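Local coordinates for FdtA domain-containing protein (Helicobacter canadensis MIT 98-5491, PDB 7N67) that probably acts as a 3,4-ketoisomerase on a dTDP-linked keto sugar, a step in the biosynthesis of an unusual formylated sugar, at residues 146-149 and 150-154. Residues are numbered along the deposited sequence; the frame is centred on the assembly and turned at random.
Sequences DEFL and RMVND
Asp146 and Arg150 meet one turn apart in the C-terminal helix 145-152, where Arg150 N donates to Asp146 O over 3.0 Å in an almost straight bond (179°). The arginine side chain then doubles back toward the start of the helix: a bend at chi3 (-76°) lays the guanidinium flat over the backbone, with Asp146 O 3.8 Å above its plane and over its centre. No salt bridge forms here, since Asp146 OD1 and Arg150 NH2 stay 5.6 Å apart. Glu147 accepts the next helical bond, from Met151 N, while Glu147 N is hydrogen-bonded to Asp144 OD1; its extended side chain touches Ile142 of strand 141-142. Phe148, the buried residue of the group, takes Val152 CG2 over one ring face in a CH-pi contact, 3.8 Å from the methyl to the ring centroid and offset toward the rim. Met151, folded at chi2 and chi3, brings CE obliquely to the same ring, 3.9 Å from Phe148 CD1. Both Phe148 and Met151 also rest on Ile142, which ties this side of the helix to the strand. At the C-terminal end, Asn153 ND2 approaches Leu149 O at a modelled 2.5 Å, too short to be trusted, so this bond is doubtful. The helix is thus two-sided: an apolar cluster seats it on the cupin-type β-fold, near the strand that carries Tyr141, which lines the thymidine diphosphate pocket, while on its polar side the Arg150 guanidinium lies over a backbone carbonyl, with carboxylates close enough to contribute, at most, longer-range electrostatic attraction.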
loop_
_atom_site.group_PDB
_atom_site.type_symbol
_atom_site.label_atom_id
_atom_site.label_comp_id
_atom_site.label_asym_id
_atom_site.label_seq_id
_atom_site.Cartn_x
_atom_site.Cartn_y
_atom_site.Cartn_z
ATOM N N ASP B 146 -26.097 -21.636 9.849
ATOM C CA ASP B 146 -27.118 -22.697 10.093
ATOM C C ASP B 146 -28.319 -22.448 9.155
ATOM O O ASP B 146 -28.773 -23.421 8.485
ATOM C CB ASP B 146 -27.488 -22.777 11.582
ATOM C CG ASP B 146 -26.376 -23.271 12.499
ATOM O OD1 ASP B 146 -25.750 -24.301 12.202
ATOM O OD2 ASP B 146 -26.156 -22.642 13.514
ATOM N N GLU B 147 -28.780 -21.187 9.088
ATOM C CA GLU B 147 -29.793 -20.668 8.127
ATOM C C GLU B 147 -29.380 -21.032 6.691
ATOM O O GLU B 147 -30.255 -21.511 5.911
ATOM C CB GLU B 147 -29.930 -19.157 8.333
ATOM C CG GLU B 147 -31.220 -18.550 7.800
ATOM C CD GLU B 147 -31.271 -17.021 7.832
ATOM O OE1 GLU B 147 -32.269 -16.453 7.329
ATOM O OE2 GLU B 147 -30.315 -16.389 8.360
ATOM N N PHE B 148 -28.097 -20.855 6.348
ATOM C CA PHE B 148 -27.562 -21.160 4.993
ATOM C C PHE B 148 -27.702 -22.665 4.716
ATOM O O PHE B 148 -28.093 -23.058 3.609
ATOM C CB PHE B 148 -26.112 -20.673 4.839
ATOM C CG PHE B 148 -25.446 -21.131 3.566
ATOM C CD1 PHE B 148 -25.875 -20.669 2.333
ATOM C CD2 PHE B 148 -24.429 -22.066 3.586
ATOM C CE1 PHE B 148 -25.291 -21.125 1.160
ATOM C CE2 PHE B 148 -23.838 -22.508 2.412
ATOM C CZ PHE B 148 -24.266 -22.034 1.203
ATOM N N LEU B 149 -27.395 -23.523 5.688
ATOM C CA LEU B 149 -27.438 -24.997 5.455
ATOM C C LEU B 149 -28.896 -25.435 5.254
ATOM O O LEU B 149 -29.188 -26.158 4.253
ATOM C CB LEU B 149 -26.746 -25.725 6.616
ATOM C CG LEU B 149 -25.231 -25.535 6.688
ATOM C CD1 LEU B 149 -24.668 -26.157 7.947
ATOM C CD2 LEU B 149 -24.524 -26.104 5.457
ATOM N N ARG B 150 -29.792 -24.959 6.122
ATOM C CA ARG B 150 -31.259 -25.162 5.964
ATOM C C ARG B 150 -31.680 -24.768 4.539
ATOM O O ARG B 150 -32.318 -25.612 3.867
ATOM C CB ARG B 150 -32.016 -24.389 7.047
ATOM C CG ARG B 150 -31.905 -25.024 8.421
ATOM C CD ARG B 150 -32.939 -24.482 9.372
ATOM N NE ARG B 150 -32.555 -23.156 9.807
ATOM C CZ ARG B 150 -31.774 -22.894 10.849
ATOM N NH1 ARG B 150 -31.505 -21.636 11.172
ATOM N NH2 ARG B 150 -31.264 -23.880 11.568
ATOM N N MET B 151 -31.310 -23.559 4.085
ATOM C CA MET B 151 -31.612 -23.042 2.714
ATOM C C MET B 151 -31.076 -24.015 1.657
ATOM O O MET B 151 -31.817 -24.315 0.714
ATOM C CB MET B 151 -31.020 -21.647 2.488
ATOM C CG MET B 151 -31.490 -20.968 1.208
ATOM S SD MET B 151 -30.547 -21.454 -0.280
ATOM C CE MET B 151 -28.979 -20.642 0.033
ATOM N N VAL B 152 -29.856 -24.526 1.822
ATOM C CA VAL B 152 -29.194 -25.408 0.815
ATOM C C VAL B 152 -29.738 -26.845 0.920
ATOM O O VAL B 152 -29.365 -27.647 0.034
ATOM C CB VAL B 152 -27.657 -25.350 0.972
ATOM C CG1 VAL B 152 -26.930 -26.451 0.213
ATOM C CG2 VAL B 152 -27.112 -23.992 0.551
ATOM N N ASN B 153 -30.582 -27.172 1.920
ATOM C CA ASN B 153 -31.085 -28.560 2.162
ATOM C C ASN B 153 -32.634 -28.616 2.150
ATOM O O ASN B 153 -33.207 -29.444 2.895
ATOM C CB ASN B 153 -30.456 -29.151 3.436
ATOM C CG ASN B 153 -28.944 -29.290 3.362
ATOM O OD1 ASN B 153 -28.427 -30.210 2.736
ATOM N ND2 ASN B 153 -28.210 -28.402 4.014
ATOM N N ASP B 154 -33.220 -27.878 1.215
ATOM C CA ASP B 154 -34.679 -27.815 0.980
ATOM C C ASP B 154 -35.063 -28.873 -0.059
ATOM O O ASP B 154 -34.461 -28.846 -1.142
ATOM C CB ASP B 154 -35.035 -26.458 0.399
ATOM C CG ASP B 154 -36.352 -25.919 0.896
ATOM O OD1 ASP B 154 -36.532 -25.850 2.112
ATOM O OD2 ASP B 154 -37.171 -25.551 0.045
#